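Local atomic coordinates of general negative regulator of transcription subunit 2 (PDB entry 4BY6), a protein that serves as a core component of the yeast CCR4-NOT complex, needed for its integrity, in transcriptional regulation and mRNA deadenylation. Residues Leu130-Lys134 / Arg135-Tyr139. Residues are numbered along the deposited sequence; the frame is centred on the assembly and turned at random.
Sequences LELRK and RNWRY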
loop_
_atom_site.group_PDB
_atom_site.type_symbol
_atom_site.label_atom_id
_atom_site.label_comp_id
_atom_site.label_asym_id
_atom_site.label_seq_id
_atom_site.Cartn_x
_atom_site.Cartn_y
_atom_site.Cartn_z
ATOM N N LEU E 130 -10.008 -41.779 -2.250
ATOM C CA LEU E 130 -10.746 -43.003 -2.575
ATOM C C LEU E 130 -11.722 -42.802 -3.727
ATOM O O LEU E 130 -11.872 -43.679 -4.583
ATOM C CB LEU E 130 -11.496 -43.515 -1.354
ATOM C CG LEU E 130 -10.592 -43.936 -0.204
ATOM C CD1 LEU E 130 -11.417 -44.147 1.029
ATOM C CD2 LEU E 130 -9.824 -45.181 -0.562
ATOM N N GLU E 131 -12.376 -41.642 -3.741
ATOM C CA GLU E 131 -13.350 -41.312 -4.772
ATOM C C GLU E 131 -12.674 -41.094 -6.135
ATOM O O GLU E 131 -13.168 -41.530 -7.181
ATOM C CB GLU E 131 -14.139 -40.084 -4.357
ATOM C CG GLU E 131 -15.138 -39.617 -5.372
ATOM C CD GLU E 131 -16.302 -40.565 -5.551
ATOM O OE1 GLU E 131 -16.593 -41.359 -4.629
ATOM O OE2 GLU E 131 -16.929 -40.507 -6.630
ATOM N N LEU E 132 -11.545 -40.401 -6.127
ATOM C CA LEU E 132 -10.800 -40.221 -7.355
ATOM C C LEU E 132 -10.303 -41.555 -7.866
ATOM O O LEU E 132 -10.333 -41.836 -9.079
ATOM C CB LEU E 132 -9.645 -39.254 -7.125
ATOM C CG LEU E 132 -10.165 -37.823 -7.123
ATOM C CD1 LEU E 132 -9.068 -36.885 -6.625
ATOM C CD2 LEU E 132 -10.621 -37.477 -8.547
ATOM N N ARG E 133 -9.872 -42.383 -6.921
ATOM C CA ARG E 133 -9.405 -43.715 -7.239
ATOM C C ARG E 133 -10.535 -44.488 -7.943
ATOM O O ARG E 133 -10.309 -45.139 -8.968
ATOM C CB ARG E 133 -8.925 -44.423 -5.963
ATOM C CG ARG E 133 -8.042 -45.615 -6.218
ATOM C CD ARG E 133 -6.663 -45.170 -6.603
ATOM N NE ARG E 133 -5.893 -46.273 -7.167
ATOM C CZ ARG E 133 -5.948 -46.627 -8.451
ATOM N NH1 ARG E 133 -6.759 -45.988 -9.289
ATOM N NH2 ARG E 133 -5.198 -47.623 -8.906
ATOM N N LYS E 134 -11.758 -44.355 -7.421
ATOM C CA LYS E 134 -12.937 -45.016 -7.981
ATOM C C LYS E 134 -13.289 -44.549 -9.397
ATOM O O LYS E 134 -13.807 -45.321 -10.204
ATOM C CB LYS E 134 -14.125 -44.798 -7.052
ATOM C CG LYS E 134 -15.460 -45.064 -7.684
ATOM C CD LYS E 134 -16.548 -45.015 -6.660
ATOM C CE LYS E 134 -17.922 -45.033 -7.305
ATOM N NZ LYS E 134 -18.906 -45.448 -6.264
ATOM N N ARG E 135 -13.021 -43.285 -9.690
ATOM C CA ARG E 135 -13.271 -42.714 -11.012
ATOM C C ARG E 135 -12.104 -42.941 -11.965
ATOM O O ARG E 135 -11.971 -42.251 -12.993
ATOM C CB ARG E 135 -13.547 -41.229 -10.892
ATOM C CG ARG E 135 -14.717 -40.953 -10.019
ATOM C CD ARG E 135 -14.901 -39.479 -9.796
ATOM N NE ARG E 135 -15.954 -39.276 -8.812
ATOM C CZ ARG E 135 -16.515 -38.106 -8.555
ATOM N NH1 ARG E 135 -16.112 -37.022 -9.212
ATOM N NH2 ARG E 135 -17.468 -38.025 -7.637
ATOM N N ASN E 136 -11.262 -43.904 -11.604
ATOM C CA ASN E 136 -10.140 -44.328 -12.433
ATOM C C ASN E 136 -9.036 -43.250 -12.609
ATOM O O ASN E 136 -8.358 -43.201 -13.635
ATOM C CB ASN E 136 -10.648 -44.810 -13.791
ATOM C CG ASN E 136 -9.663 -45.718 -14.463
ATOM O OD1 ASN E 136 -8.925 -46.442 -13.790
ATOM N ND2 ASN E 136 -9.613 -45.675 -15.798
ATOM N N TRP E 137 -8.866 -42.392 -11.603
ATOM C CA TRP E 137 -7.686 -41.543 -11.511
ATOM C C TRP E 137 -6.641 -42.297 -10.714
ATOM O O TRP E 137 -6.971 -43.003 -9.770
ATOM C CB TRP E 137 -7.998 -40.210 -10.820
ATOM C CG TRP E 137 -8.731 -39.264 -11.668
ATOM C CD1 TRP E 137 -10.091 -39.157 -11.794
ATOM C CD2 TRP E 137 -8.168 -38.264 -12.515
ATOM N NE1 TRP E 137 -10.402 -38.155 -12.674
ATOM C CE2 TRP E 137 -9.241 -37.587 -13.133
ATOM C CE3 TRP E 137 -6.860 -37.871 -12.815
ATOM C CZ2 TRP E 137 -9.044 -36.534 -14.035
ATOM C CZ3 TRP E 137 -6.666 -36.833 -13.710
ATOM C CH2 TRP E 137 -7.755 -36.171 -14.309
ATOM N N ARG E 138 -5.382 -42.137 -11.072
ATOM C CA ARG E 138 -4.309 -42.709 -10.285
ATOM C C ARG E 138 -3.398 -41.583 -9.788
ATOM O O ARG E 138 -3.185 -40.588 -10.485
ATOM C CB ARG E 138 -3.530 -43.731 -11.105
ATOM C CG ARG E 138 -4.200 -45.088 -11.238
ATOM C CD ARG E 138 -4.302 -45.475 -12.730
ATOM N NE ARG E 138 -3.320 -46.452 -13.235
ATOM C CZ ARG E 138 -3.154 -46.736 -14.531
ATOM N NH1 ARG E 138 -3.892 -46.108 -15.444
ATOM N NH2 ARG E 138 -2.251 -47.638 -14.926
ATOM N N TYR E 139 -2.892 -41.725 -8.569
ATOM C CA TYR E 139 -2.055 -40.688 -7.957
ATOM C C TYR E 139 -0.549 -40.968 -8.085
ATOM O O TYR E 139 -0.058 -41.992 -7.614
ATOM C CB TYR E 139 -2.426 -40.526 -6.478
ATOM C CG TYR E 139 -1.575 -39.521 -5.756
ATOM C CD1 TYR E 139 -1.727 -38.159 -5.992
ATOM C CD2 TYR E 139 -0.623 -39.926 -4.840
ATOM C CE1 TYR E 139 -0.951 -37.236 -5.345
ATOM C CE2 TYR E 139 0.154 -39.007 -4.180
ATOM C CZ TYR E 139 -0.011 -37.663 -4.433
ATOM O OH TYR E 139 0.765 -36.748 -3.757
#
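Arg135 reaches back along the last turn of helix 123-134 to form a salt bridge with Glu131. Arg135 CB lies 3.7 Å from Leu132 O. CG sits close to Glu131 O, and CD continues past the same carbonyl. CG stands beside the backbone N (chi1 -59°), and the chain is extended from there to NE, which carries the guanidinium to the carboxylate. Arg135 NE and NH2 both donate to Glu131 OE2, each at 2.7 Å. The oxygen meets the guanidinium edge-on, only 14° out of its plane, but the carboxylate is turned 88° to that plane. NE meets the anti lone pair of OE2, while NH2 approaches from above the carboxylate plane. NH1 turns to Asp109 and to Phe107 O. With an alanine here, Glu131 and Asp109 would probably be left without the cation they share.

The backbone ends the helix in a Schellman motif, with Asn136 at C-prime in positive phi. Trp137 N donates to Leu132 O at 3.0 Å, and Asn136 N to Arg133 O at 3.1 Å. The chain then enters strand 138-140 of the antiparallel sheet.

On the buried side, Leu132 CD2 packs obliquely on the Trp137 indole, 3.7 Å from CD1. Phe113 of helix 109-118 meets this indole edge-to-face. At the more exposed margin, Arg138 CG lies over one face of the Arg133 guanidinium, 3.3 Å from NH1.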